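Local coordinates for protein aeromonas extracellular serine protease (Aeromonas sobria, PDB 3WQB) that cleaves peptide bonds that follow two basic residues, one of them lysine, as a secreted calcium-binding serine protease of the furin subfamily, at residues D264-S269 against R371-H376; I277-T282 against D363-S368; E397-N402 against W407-Y412; N536-E541 against G545-E550. The protein carries 1 engineered substitution. All coordinates share one frame; numbering follows the deposited sequence.

Interaction 1: residues D264-S269 against R371-H376; sequences DGVRSS and RVDAKH
Two loops of the subtilisin domain meet here, G265 and V266 on the way from strand 255-261 to strand 277-282, V372 and D373 just past helix 358-368. No direct hydrogen bond joins them; one water does the work, donating to G265 O at 2.7 Å and accepting from D373 N at 2.9 Å. Beside that bridge, V372 CB lies 3.8 Å from G265 O. Further along, the two side chains pass at a slant, and V266 CG1 comes to 3.9 Å from D373 CG, a methyl laid against a carboxylate. The D373 side chain is swung anti to its own nitrogen (chi1 -166°), which carries the carboxylate across to V266, while OD2 takes its hydrogen bond from Y412 OH. D373 also opens a type I turn, and its carbonyl oxygen accepts twice from H376, from the backbone N and from ND1 at 2.8 Å, the latter an almost straight bond within the imidazole plane that fixes how the ring is turned. Outward, V372 leans on L261 of strand 255-261, and S268 pairs through its backbone with A260 of the same strand.

Interaction 2: residues I277-T282 against D363-S368; sequences IFLSAT and DLLARS
L279, on the last strand of the parallel sheet, reaches L365 of helix 358-368 with its two methyl groups doing different jobs. From CB, which heads for the helix, the chain continues to CG set anti to the carbonyl carbon (chi1 -68°), and there it forks. CD1 rests 3.8 Å from L365 CB and 4.1 Å from L365 CD1, lying against the base of that side chain. CD2 goes instead to the backbone and lies 3.8 Å from L365 O. The two leucines cross at about a right angle, one branch against side chain and the other against main chain, a compact example of how a strand residue can seat itself on a helix without any polar link. F278 adds a second touch one residue back. Its CG is anti to its own nitrogen (chi1 -165°), and this extends the ring until CZ stands 3.9 Å from A366 CB, while L279 CD1 lies at the edge of the same ring. All four residues are buried, and the contact is wholly apolar in its side chains. On the helix itself, D363 and R367 form a salt bridge one turn apart, with R367 NE to D363 OD2 at 3.0 Å. Around the contact, strand 277-282 has strand 255-261 as its sheet neighbour, and F278 meets the ring of F414 edge-to-face. Through L365, which touches M346 and L349, helix 358-368 packs against helix 335-352 as well as strand 277-282, and through L364 against helix 419-426.

Interaction 3: residues E397-N402 against W407-Y412; sequences EGWERN and WFSPTY
With CG anti to the carbonyl carbon in both tryptophans (chi1 -77° in each) and R401 CG anti to its own nitrogen (chi1 -163°), the indole of W399 lies along the opposing backbone and the R401 chain is laid over the indole of W407. The frame is a short antiparallel beta hairpin: E400 and F408 form its hydrogen-bonded pair, E400 N to F408 O at 3.0 Å and F408 N to E400 O at 2.8 Å, followed by the non-hydrogen-bonded pair R401 and W407. R401 CB stands over the centre of the six-membered ring of W407 at 3.8 Å, a CH-pi contact. On the other tryptophan, S409 CB makes a CH-pi contact over the six-membered ring, while W407 C lies at the edge; Y412 CB touches W399 CZ2 at 3.6 Å. The indole nitrogen of W399 is taken by V372 O. E400, on the face it shares with F408, forms salt bridges with K394 and K537. Where the hairpin opens out, one water donates to both G398 O and F408 O. S409 completes an ST motif, its OG accepting from Y412 N at 3.1 Å.

Interaction 4: residues N536-E541 against G545-E550; sequences NKFYGE and GTWRLE
F538 and W547 meet in a T-shaped stack, the edge of the indole directed at the face of the phenyl ring. The W547 atom in the lead is CZ3, which sits 3.7 Å above the phenyl plane and over its centre; its shortest approach is 3.8 Å, to F538 CD2. CH2 follows at 3.9 Å from F538 CG. The centroids of the phenyl and the six-membered indole ring are 5.0 Å apart, with the planes at 79°. In the next shell, two overlapping turns shape the loop that carries F538: a type I turn from N536 to Y539 and a type II turn from F538 to E541, the second closed by E541 N to F538 O at 3.0 Å. W547 lies on strand 545-553, and its NE1 is hydrogen-bonded to A543 O, so the indole is held at its polar end while the benzo end points at the phenyl face. Both rings lean on V475 of strand 471-482 and L493 of strand 489-494, in the P-domain. Farther out, the E541 carboxylate hydrogen-bonds to T499 OG1 and S495 OG, and along the strand R548 grips E550 OE2 side-on with NE and NH2. Edge-to-face geometry brings the slightly positive hydrogens of the indole rim to the electron-rich phenyl face, so this buried pair probably gains a modest electrostatic attraction besides dispersion, without spending the indole N-H, which is satisfied by a backbone carbonyl.

Overall arrangement
The four contacts illustrate how a two-domain protease is joined partly through one hairpin. Interaction 3 is the hub, its centre about 11 Å from that of interaction 1, 12 Å from interaction 2 and 14 Å from interaction 4, and it touches all three. Toward interaction 1, H376 CE1 packs against W399 CD1 at 3.3 Å; toward interaction 4, E400 OE1 meets K537 NZ in a salt bridge of 2.8 Å. Interactions 2 and 4 bring the subtilisin domain against the P-domain directly, through a probable hydrogen bond, Y539 OH to D363 OD1, 2.6 Å. All four lie away from the calcium sites and the predicted charge relay residues, one of which, A336, is an engineered substitution.

Interaction 1: residues D264-S269 against R371-H376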
loop_
_atom_site.group_PDB
_atom_site.type_symbol
_atom_site.label_atom_id
_atom_site.label_comp_id
_atom_site.label_asym_id
_atom_site.label_seq_id
_atom_site.Cartn_x
_atom_site.Cartn_y
_atom_site.Cartn_z
ATOM N N ASP A 264 3.629 -19.909 -8.132
ATOM C CA ASP A 264 4.934 -20.575 -8.156
ATOM C C ASP A 264 5.760 -20.286 -6.906
ATOM O O ASP A 264 6.865 -20.811 -6.758
ATOM C CB ASP A 264 5.730 -20.139 -9.381
ATOM C CG ASP A 264 5.043 -20.491 -10.673
ATOM O OD1 ASP A 264 4.576 -21.641 -10.798
ATOM O OD2 ASP A 264 4.973 -19.620 -11.569
ATOM N N GLY A 265 5.232 -19.457 -6.009
ATOM C CA GLY A 265 5.934 -19.140 -4.768
ATOM C C GLY A 265 7.003 -18.077 -4.848
ATOM O O GLY A 265 7.873 -18.011 -3.983
ATOM N N VAL A 266 6.955 -17.253 -5.888
ATOM C CA VAL A 266 7.860 -16.115 -5.987
ATOM C C VAL A 266 7.052 -14.836 -6.168
ATOM O O VAL A 266 5.846 -14.879 -6.440
ATOM C CB VAL A 266 8.905 -16.298 -7.112
ATOM C CG1 VAL A 266 9.720 -17.568 -6.877
ATOM C CG2 VAL A 266 8.243 -16.290 -8.495
ATOM N N ARG A 267 7.724 -13.704 -6.021
ATOM C CA ARG A 267 7.098 -12.401 -6.203
ATOM C C ARG A 267 6.328 -12.355 -7.519
ATOM O O ARG A 267 6.871 -12.703 -8.574
ATOM C CB ARG A 267 8.166 -11.319 -6.229
ATOM C CG ARG A 267 7.603 -9.916 -6.162
ATOM C CD ARG A 267 8.544 -8.909 -6.821
ATOM N NE ARG A 267 8.506 -8.969 -8.287
ATOM C CZ ARG A 267 9.566 -9.080 -9.083
ATOM N NH1 ARG A 267 9.395 -9.098 -10.405
ATOM N NH2 ARG A 267 10.791 -9.185 -8.579
ATOM N N SER A 268 5.076 -11.914 -7.469
ATOM C CA SER A 268 4.329 -11.696 -8.697
ATOM C C SER A 268 5.117 -10.709 -9.540
ATOM O O SER A 268 5.706 -9.764 -9.007
ATOM C CB SER A 268 2.946 -11.142 -8.386
ATOM O OG SER A 268 2.208 -12.059 -7.612
ATOM N N SER A 269 5.148 -10.950 -10.848
ATOM C CA SER A 269 5.947 -10.170 -11.783
ATOM C C SER A 269 5.883 -8.662 -11.522
ATOM O O SER A 269 6.912 -7.993 -11.496
ATOM C CB SER A 269 5.494 -10.485 -13.217
ATOM O OG SER A 269 4.111 -10.216 -13.391
ATOM N N ARG A 371 9.696 -18.262 4.779
ATOM C CA ARG A 371 10.790 -17.692 3.993
ATOM C C ARG A 371 10.820 -18.287 2.578
ATOM O O ARG A 371 11.693 -19.086 2.227
ATOM C CB ARG A 371 12.121 -17.882 4.731
ATOM C CG ARG A 371 13.272 -17.018 4.195
ATOM C CD ARG A 371 14.428 -16.823 5.190
ATOM N NE ARG A 371 14.750 -18.019 5.975
ATOM C CZ ARG A 371 15.793 -18.820 5.768
ATOM N NH1 ARG A 371 16.662 -18.574 4.795
ATOM N NH2 ARG A 371 15.969 -19.878 6.548
ATOM N N VAL A 372 9.840 -17.897 1.768
ATOM C CA VAL A 372 9.757 -18.355 0.386
ATOM C C VAL A 372 10.910 -17.786 -0.431
ATOM O O VAL A 372 11.495 -16.754 -0.070
ATOM C CB VAL A 372 8.428 -17.932 -0.262
ATOM C CG1 VAL A 372 7.275 -18.744 0.306
ATOM C CG2 VAL A 372 8.196 -16.428 -0.097
ATOM N N ASP A 373 11.248 -18.455 -1.532
ATOM C CA ASP A 373 12.245 -17.954 -2.466
ATOM C C ASP A 373 13.528 -17.607 -1.706
ATOM O O ASP A 373 14.091 -16.515 -1.853
ATOM C CB ASP A 373 11.691 -16.736 -3.212
ATOM C CG ASP A 373 12.510 -16.357 -4.434
ATOM O OD1 ASP A 373 13.356 -17.155 -4.892
ATOM O OD2 ASP A 373 12.292 -15.239 -4.940
ATOM N N ALA A 374 14.000 -18.569 -0.920
ATOM C CA ALA A 374 15.019 -18.313 0.099
ATOM C C ALA A 374 16.361 -17.886 -0.467
ATOM O O ALA A 374 17.148 -17.238 0.221
ATOM C CB ALA A 374 15.202 -19.551 0.970
ATOM N N LYS A 375 16.624 -18.250 -1.714
ATOM C CA LYS A 375 17.940 -18.027 -2.296
ATOM C C LYS A 375 17.981 -16.862 -3.278
ATOM O O LYS A 375 19.010 -16.635 -3.907
ATOM C CB LYS A 375 18.443 -19.296 -2.996
ATOM C CG LYS A 375 18.502 -20.548 -2.132
ATOM C CD LYS A 375 18.502 -21.800 -3.016
ATOM C CE LYS A 375 17.138 -22.061 -3.667
ATOM N NZ LYS A 375 17.168 -23.227 -4.587
ATOM N N HIS A 376 16.883 -16.123 -3.442
ATOM C CA HIS A 376 16.897 -15.055 -4.447
ATOM C C HIS A 376 18.025 -14.065 -4.154
ATOM O O HIS A 376 18.301 -13.736 -3.003
ATOM C CB HIS A 376 15.524 -14.390 -4.628
ATOM C CG HIS A 376 15.150 -13.416 -3.551
ATOM N ND1 HIS A 376 14.635 -13.808 -2.333
ATOM C CD2 HIS A 376 15.181 -12.061 -3.526
ATOM C CE1 HIS A 376 14.387 -12.739 -1.595
ATOM N NE2 HIS A 376 14.702 -11.665 -2.299
HETATM O O HOH W 1 9.551 -20.019 -3.250
#

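Interaction 2: residues I277-T282 against D363-S368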
loop_
_atom_site.group_PDB
_atom_site.type_symbol
_atom_site.label_atom_id
_atom_site.label_comp_id
_atom_site.label_asym_id
_atom_site.label_seq_id
_atom_site.Cartn_x
_atom_site.Cartn_y
_atom_site.Cartn_z
ATOM N N ILE A 277 7.671 -3.133 3.127
ATOM C CA ILE A 277 6.830 -4.334 3.011
ATOM C C ILE A 277 6.860 -5.055 4.356
ATOM O O ILE A 277 7.928 -5.228 4.947
ATOM C CB ILE A 277 7.327 -5.272 1.885
ATOM C CG1 ILE A 277 7.315 -4.554 0.528
ATOM C CG2 ILE A 277 6.499 -6.563 1.825
ATOM C CD1 ILE A 277 5.950 -3.998 0.086
ATOM N N PHE A 278 5.691 -5.457 4.846
ATOM C CA PHE A 278 5.613 -6.220 6.083
ATOM C C PHE A 278 5.487 -7.718 5.812
ATOM O O PHE A 278 6.158 -8.531 6.459
ATOM C CB PHE A 278 4.454 -5.724 6.959
ATOM C CG PHE A 278 4.523 -6.208 8.382
ATOM C CD1 PHE A 278 5.334 -5.555 9.296
ATOM C CD2 PHE A 278 3.806 -7.330 8.798
ATOM C CE1 PHE A 278 5.426 -6.001 10.612
ATOM C CE2 PHE A 278 3.890 -7.781 10.123
ATOM C CZ PHE A 278 4.713 -7.119 11.016
ATOM N N LEU A 279 4.644 -8.079 4.843
ATOM C CA LEU A 279 4.384 -9.472 4.493
ATOM C C LEU A 279 4.146 -9.603 2.993
ATOM O O LEU A 279 3.751 -8.635 2.314
ATOM C CB LEU A 279 3.141 -9.995 5.232
ATOM C CG LEU A 279 3.197 -10.161 6.744
ATOM C CD1 LEU A 279 1.798 -10.216 7.289
ATOM C CD2 LEU A 279 3.999 -11.404 7.117
ATOM N N SER A 280 4.362 -10.821 2.505
ATOM C CA SER A 280 3.921 -11.257 1.189
ATOM C C SER A 280 2.613 -12.031 1.334
ATOM O O SER A 280 2.448 -12.835 2.259
ATOM C CB SER A 280 4.987 -12.177 0.591
ATOM O OG SER A 280 4.608 -12.706 -0.676
ATOM N N ALA A 281 1.676 -11.792 0.425
ATOM C CA ALA A 281 0.467 -12.591 0.378
ATOM C C ALA A 281 0.086 -12.863 -1.062
ATOM O O ALA A 281 0.648 -12.282 -1.980
ATOM C CB ALA A 281 -0.664 -11.913 1.177
ATOM N N THR A 282 -0.879 -13.755 -1.238
ATOM C CA THR A 282 -1.263 -14.275 -2.547
ATOM C C THR A 282 -1.926 -13.235 -3.452
ATOM O O THR A 282 -2.920 -12.623 -3.085
ATOM C CB THR A 282 -2.200 -15.471 -2.372
ATOM O OG1 THR A 282 -3.185 -15.143 -1.386
ATOM C CG2 THR A 282 -1.429 -16.657 -1.856
ATOM N N ASP A 363 3.064 -9.134 15.200
ATOM C CA ASP A 363 4.178 -9.898 15.748
ATOM C C ASP A 363 4.034 -11.378 15.396
ATOM O O ASP A 363 4.992 -12.032 14.974
ATOM C CB ASP A 363 4.236 -9.720 17.268
ATOM C CG ASP A 363 5.483 -10.324 17.881
ATOM O OD1 ASP A 363 6.597 -9.834 17.584
ATOM O OD2 ASP A 363 5.342 -11.281 18.673
ATOM N N LEU A 364 2.818 -11.894 15.550
ATOM C CA LEU A 364 2.549 -13.296 15.263
ATOM C C LEU A 364 2.682 -13.612 13.776
ATOM O O LEU A 364 3.268 -14.624 13.426
ATOM C CB LEU A 364 1.163 -13.686 15.783
ATOM C CG LEU A 364 1.105 -13.697 17.309
ATOM C CD1 LEU A 364 -0.321 -13.580 17.792
ATOM C CD2 LEU A 364 1.766 -14.945 17.861
ATOM N N LEU A 365 2.133 -12.755 12.917
ATOM C CA LEU A 365 2.277 -12.922 11.476
ATOM C C LEU A 365 3.734 -12.868 11.034
ATOM O O LEU A 365 4.172 -13.675 10.208
ATOM C CB LEU A 365 1.443 -11.869 10.742
ATOM C CG LEU A 365 -0.068 -12.117 10.751
ATOM C CD1 LEU A 365 -0.839 -10.854 10.412
ATOM C CD2 LEU A 365 -0.441 -13.255 9.810
ATOM N N ALA A 366 4.484 -11.907 11.570
ATOM C CA ALA A 366 5.902 -11.778 11.217
ATOM C C ALA A 366 6.711 -13.002 11.636
ATOM O O ALA A 366 7.493 -13.520 10.845
ATOM C CB ALA A 366 6.502 -10.516 11.792
ATOM N N ARG A 367 6.493 -13.479 12.860
ATOM C CA ARG A 367 7.329 -14.551 13.399
ATOM C C ARG A 367 6.952 -15.919 12.852
ATOM O O ARG A 367 7.713 -16.872 12.991
ATOM C CB ARG A 367 7.295 -14.561 14.925
ATOM C CG ARG A 367 7.966 -13.343 15.531
ATOM C CD ARG A 367 7.923 -13.435 17.045
ATOM N NE ARG A 367 8.083 -12.149 17.727
ATOM C CZ ARG A 367 9.235 -11.501 17.886
ATOM N NH1 ARG A 367 10.368 -11.987 17.387
ATOM N NH2 ARG A 367 9.249 -10.344 18.541
ATOM N N SER A 368 5.776 -16.015 12.235
ATOM C CA SER A 368 5.320 -17.282 11.665
ATOM C C SER A 368 5.424 -17.348 10.135
ATOM O O SER A 368 5.147 -18.387 9.543
ATOM C CB SER A 368 3.883 -17.565 12.096
ATOM O OG SER A 368 2.989 -16.588 11.588
#

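Interaction 3: residues E397-N402 against W407-Y412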
loop_
_atom_site.group_PDB
_atom_site.type_symbol
_atom_site.label_atom_id
_atom_site.label_comp_id
_atom_site.label_asym_id
_atom_site.label_seq_id
_atom_site.Cartn_x
_atom_site.Cartn_y
_atom_site.Cartn_z
ATOM N N GLU A 397 18.263 -5.818 -1.587
ATOM C CA GLU A 397 18.697 -7.019 -0.890
ATOM C C GLU A 397 17.902 -8.248 -1.301
ATOM O O GLU A 397 16.793 -8.146 -1.847
ATOM C CB GLU A 397 18.556 -6.843 0.631
ATOM C CG GLU A 397 19.200 -5.572 1.173
ATOM C CD GLU A 397 18.230 -4.406 1.335
ATOM O OE1 GLU A 397 17.352 -4.186 0.465
ATOM O OE2 GLU A 397 18.363 -3.692 2.351
ATOM N N GLY A 398 18.493 -9.410 -1.035
ATOM C CA GLY A 398 17.747 -10.657 -0.968
ATOM C C GLY A 398 17.329 -10.842 0.483
ATOM O O GLY A 398 17.153 -9.865 1.213
ATOM N N TRP A 399 17.183 -12.090 0.923
ATOM C CA TRP A 399 16.896 -12.367 2.333
ATOM C C TRP A 399 18.100 -12.090 3.214
ATOM O O TRP A 399 19.215 -12.534 2.916
ATOM C CB TRP A 399 16.502 -13.827 2.521
ATOM C CG TRP A 399 15.108 -14.139 2.103
ATOM C CD1 TRP A 399 14.719 -14.782 0.965
ATOM C CD2 TRP A 399 13.909 -13.810 2.816
ATOM N NE1 TRP A 399 13.351 -14.889 0.929
ATOM C CE2 TRP A 399 12.828 -14.303 2.054
ATOM C CE3 TRP A 399 13.643 -13.168 4.037
ATOM C CZ2 TRP A 399 11.502 -14.168 2.462
ATOM C CZ3 TRP A 399 12.324 -13.036 4.445
ATOM C CH2 TRP A 399 11.265 -13.536 3.655
ATOM N N GLU A 400 17.849 -11.382 4.310
ATOM C CA GLU A 400 18.863 -11.109 5.333
ATOM C C GLU A 400 18.267 -11.275 6.725
ATOM O O GLU A 400 17.064 -11.069 6.937
ATOM C CB GLU A 400 19.452 -9.704 5.167
ATOM C CG GLU A 400 20.144 -9.527 3.812
ATOM C CD GLU A 400 20.704 -8.142 3.578
ATOM O OE1 GLU A 400 20.597 -7.299 4.483
ATOM O OE2 GLU A 400 21.266 -7.897 2.488
ATOM N N ARG A 401 19.104 -11.677 7.672
ATOM C CA ARG A 401 18.657 -11.879 9.047
ATOM C C ARG A 401 19.187 -10.739 9.914
ATOM O O ARG A 401 20.391 -10.459 9.915
ATOM C CB ARG A 401 19.145 -13.236 9.571
ATOM C CG ARG A 401 18.417 -13.728 10.819
ATOM C CD ARG A 401 18.930 -15.097 11.246
ATOM N NE ARG A 401 17.863 -15.891 11.853
ATOM C CZ ARG A 401 17.922 -16.483 13.042
ATOM N NH1 ARG A 401 19.009 -16.392 13.798
ATOM N NH2 ARG A 401 16.877 -17.176 13.476
ATOM N N ASN A 402 18.296 -10.075 10.652
ATOM C CA ASN A 402 18.720 -8.951 11.492
ATOM C C ASN A 402 19.351 -9.415 12.812
ATOM O O ASN A 402 19.462 -10.617 13.061
ATOM C CB ASN A 402 17.603 -7.905 11.681
ATOM C CG ASN A 402 16.509 -8.334 12.658
ATOM O OD1 ASN A 402 16.668 -9.262 13.464
ATOM N ND2 ASN A 402 15.384 -7.628 12.598
ATOM N N TRP A 407 14.342 -12.824 9.972
ATOM C CA TRP A 407 14.602 -12.818 8.543
ATOM C C TRP A 407 13.702 -11.796 7.875
ATOM O O TRP A 407 12.502 -11.724 8.160
ATOM C CB TRP A 407 14.323 -14.192 7.941
ATOM C CG TRP A 407 15.402 -15.192 8.214
ATOM C CD1 TRP A 407 15.410 -16.151 9.184
ATOM C CD2 TRP A 407 16.627 -15.339 7.491
ATOM N NE1 TRP A 407 16.568 -16.886 9.114
ATOM C CE2 TRP A 407 17.333 -16.414 8.080
ATOM C CE3 TRP A 407 17.198 -14.669 6.399
ATOM C CZ2 TRP A 407 18.590 -16.828 7.619
ATOM C CZ3 TRP A 407 18.439 -15.088 5.936
ATOM C CH2 TRP A 407 19.119 -16.162 6.544
ATOM N N PHE A 408 14.269 -11.041 6.940
ATOM C CA PHE A 408 13.506 -10.003 6.250
ATOM C C PHE A 408 14.047 -9.801 4.846
ATOM O O PHE A 408 15.256 -9.881 4.627
ATOM C CB PHE A 408 13.584 -8.675 7.024
ATOM C CG PHE A 408 12.768 -7.572 6.402
ATOM C CD1 PHE A 408 11.403 -7.484 6.663
ATOM C CD2 PHE A 408 13.350 -6.637 5.543
ATOM C CE1 PHE A 408 10.619 -6.488 6.077
ATOM C CE2 PHE A 408 12.574 -5.627 4.948
ATOM C CZ PHE A 408 11.201 -5.560 5.218
ATOM N N SER A 409 13.144 -9.527 3.907
ATOM C CA SER A 409 13.543 -9.098 2.570
ATOM C C SER A 409 12.606 -7.979 2.102
ATOM O O SER A 409 11.434 -7.955 2.478
ATOM C CB SER A 409 13.524 -10.274 1.594
ATOM O OG SER A 409 12.207 -10.788 1.433
ATOM N N PRO A 410 13.112 -7.043 1.284
ATOM C CA PRO A 410 12.204 -6.024 0.760
ATOM C C PRO A 410 11.166 -6.609 -0.205
ATOM O O PRO A 410 10.115 -6.008 -0.406
ATOM C CB PRO A 410 13.143 -5.048 0.035
ATOM C CG PRO A 410 14.350 -5.867 -0.280
ATOM C CD PRO A 410 14.510 -6.784 0.877
ATOM N N THR A 411 11.450 -7.772 -0.793
ATOM C CA THR A 411 10.483 -8.397 -1.691
ATOM C C THR A 411 9.306 -9.026 -0.935
ATOM O O THR A 411 8.146 -8.831 -1.318
ATOM C CB THR A 411 11.167 -9.425 -2.612
ATOM O OG1 THR A 411 12.123 -8.745 -3.427
ATOM C CG2 THR A 411 10.150 -10.119 -3.500
ATOM N N TYR A 412 9.607 -9.782 0.116
ATOM C CA TYR A 412 8.598 -10.588 0.802
ATOM C C TYR A 412 8.284 -10.112 2.219
ATOM O O TYR A 412 7.483 -10.736 2.915
ATOM C CB TYR A 412 9.043 -12.064 0.819
ATOM C CG TYR A 412 9.325 -12.610 -0.555
ATOM C CD1 TYR A 412 8.283 -12.890 -1.434
ATOM C CD2 TYR A 412 10.628 -12.826 -0.983
ATOM C CE1 TYR A 412 8.530 -13.371 -2.700
ATOM C CE2 TYR A 412 10.889 -13.308 -2.251
ATOM C CZ TYR A 412 9.827 -13.580 -3.105
ATOM O OH TYR A 412 10.058 -14.063 -4.371
HETATM O O HOH W 2 14.145 -9.019 -1.648
HETATM O O HOH W 3 16.865 -8.066 3.329
#

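Interaction 4: residues N536-E541 against G545-E550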
loop_
_atom_site.group_PDB
_atom_site.type_symbol
_atom_site.label_atom_id
_atom_site.label_comp_id
_atom_site.label_asym_id
_atom_site.label_seq_id
_atom_site.Cartn_x
_atom_site.Cartn_y
_atom_site.Cartn_z
ATOM N N ASN A 536 11.051 -2.014 8.005
ATOM C CA ASN A 536 10.714 -3.083 8.933
ATOM C C ASN A 536 11.909 -3.974 9.280
ATOM O O ASN A 536 11.794 -4.887 10.110
ATOM C CB ASN A 536 9.592 -3.937 8.348
ATOM C CG ASN A 536 8.277 -3.198 8.282
ATOM O OD1 ASN A 536 7.874 -2.558 9.258
ATOM N ND2 ASN A 536 7.580 -3.301 7.145
ATOM N N LYS A 537 13.045 -3.731 8.621
ATOM C CA LYS A 537 14.209 -4.611 8.731
ATOM C C LYS A 537 14.749 -4.800 10.144
ATOM O O LYS A 537 15.379 -5.824 10.435
ATOM C CB LYS A 537 15.311 -4.099 7.801
ATOM C CG LYS A 537 16.654 -4.795 7.914
ATOM C CD LYS A 537 16.588 -6.253 7.456
ATOM C CE LYS A 537 17.952 -6.924 7.548
ATOM N NZ LYS A 537 18.939 -6.358 6.588
ATOM N N PHE A 538 14.505 -3.818 11.007
ATOM C CA PHE A 538 15.147 -3.770 12.320
ATOM C C PHE A 538 14.280 -4.336 13.444
ATOM O O PHE A 538 14.604 -4.206 14.620
ATOM C CB PHE A 538 15.587 -2.336 12.626
ATOM C CG PHE A 538 16.372 -1.713 11.518
ATOM C CD1 PHE A 538 17.691 -2.073 11.297
ATOM C CD2 PHE A 538 15.788 -0.760 10.681
ATOM C CE1 PHE A 538 18.422 -1.501 10.260
ATOM C CE2 PHE A 538 16.514 -0.180 9.635
ATOM C CZ PHE A 538 17.834 -0.552 9.434
ATOM N N TYR A 539 13.181 -4.985 13.072
ATOM C CA TYR A 539 12.225 -5.510 14.034
ATOM C C TYR A 539 12.899 -6.383 15.083
ATOM O O TYR A 539 13.526 -7.398 14.762
ATOM C CB TYR A 539 11.158 -6.312 13.289
ATOM C CG TYR A 539 9.942 -6.654 14.112
ATOM C CD1 TYR A 539 8.813 -5.841 14.077
ATOM C CD2 TYR A 539 9.919 -7.787 14.937
ATOM C CE1 TYR A 539 7.689 -6.149 14.833
ATOM C CE2 TYR A 539 8.790 -8.102 15.700
ATOM C CZ TYR A 539 7.680 -7.282 15.634
ATOM O OH TYR A 539 6.562 -7.575 16.378
ATOM N N GLY A 540 12.737 -5.990 16.348
ATOM C CA GLY A 540 13.265 -6.763 17.461
ATOM C C GLY A 540 14.613 -6.299 17.987
ATOM O O GLY A 540 15.017 -6.695 19.074
ATOM N N GLU A 541 15.329 -5.496 17.205
ATOM C CA GLU A 541 16.646 -4.986 17.615
ATOM C C GLU A 541 16.535 -3.923 18.709
ATOM O O GLU A 541 15.488 -3.303 18.880
ATOM C CB GLU A 541 17.386 -4.383 16.411
ATOM C CG GLU A 541 17.824 -5.409 15.380
ATOM C CD GLU A 541 18.800 -4.876 14.352
ATOM O OE1 GLU A 541 19.209 -3.693 14.422
ATOM O OE2 GLU A 541 19.156 -5.658 13.450
ATOM N N GLY A 545 21.943 3.561 20.529
ATOM C CA GLY A 545 23.196 3.711 19.815
ATOM C C GLY A 545 23.033 4.542 18.568
ATOM O O GLY A 545 22.031 5.245 18.389
ATOM N N THR A 546 24.030 4.455 17.696
ATOM C CA THR A 546 24.074 5.304 16.523
ATOM C C THR A 546 23.391 4.684 15.310
ATOM O O THR A 546 23.578 3.497 15.010
ATOM C CB THR A 546 25.517 5.699 16.154
ATOM O OG1 THR A 546 26.352 4.534 16.124
ATOM C CG2 THR A 546 26.103 6.688 17.169
ATOM N N TRP A 547 22.589 5.507 14.647
ATOM C CA TRP A 547 21.928 5.176 13.389
ATOM C C TRP A 547 22.501 6.055 12.285
ATOM O O TRP A 547 22.667 7.263 12.467
ATOM C CB TRP A 547 20.435 5.442 13.513
ATOM C CG TRP A 547 19.709 4.520 14.444
ATOM C CD1 TRP A 547 19.683 4.574 15.808
ATOM C CD2 TRP A 547 18.860 3.437 14.064
ATOM N NE1 TRP A 547 18.887 3.565 16.306
ATOM C CE2 TRP A 547 18.364 2.856 15.252
ATOM C CE3 TRP A 547 18.476 2.893 12.825
ATOM C CZ2 TRP A 547 17.509 1.746 15.239
ATOM C CZ3 TRP A 547 17.633 1.792 12.812
ATOM C CH2 TRP A 547 17.151 1.236 14.015
ATOM N N ARG A 548 22.815 5.460 11.141
ATOM C CA ARG A 548 23.463 6.196 10.064
ATOM C C ARG A 548 22.671 6.151 8.763
ATOM O O ARG A 548 22.291 5.077 8.296
ATOM C CB ARG A 548 24.884 5.660 9.839
ATOM C CG ARG A 548 25.661 6.358 8.731
ATOM C CD ARG A 548 27.091 5.868 8.646
ATOM N NE ARG A 548 27.217 4.519 8.095
ATOM C CZ ARG A 548 27.544 3.437 8.803
ATOM N NH1 ARG A 548 27.751 3.535 10.112
ATOM N NH2 ARG A 548 27.644 2.252 8.207
ATOM N N LEU A 549 22.413 7.323 8.197
ATOM C CA LEU A 549 21.831 7.420 6.865
ATOM C C LEU A 549 22.942 7.530 5.835
ATOM O O LEU A 549 23.905 8.275 6.029
ATOM C CB LEU A 549 20.929 8.648 6.766
ATOM C CG LEU A 549 20.101 8.752 5.484
ATOM C CD1 LEU A 549 18.926 7.776 5.521
ATOM C CD2 LEU A 549 19.617 10.172 5.292
ATOM N N GLU A 550 22.800 6.789 4.742
ATOM C CA GLU A 550 23.785 6.800 3.673
ATOM C C GLU A 550 23.078 7.118 2.371
ATOM O O GLU A 550 22.054 6.515 2.071
ATOM C CB GLU A 550 24.476 5.434 3.570
ATOM C CG GLU A 550 25.398 5.123 4.726
ATOM C CD GLU A 550 26.184 3.838 4.553
ATOM O OE1 GLU A 550 25.952 3.081 3.579
ATOM O OE2 GLU A 550 27.065 3.590 5.397
#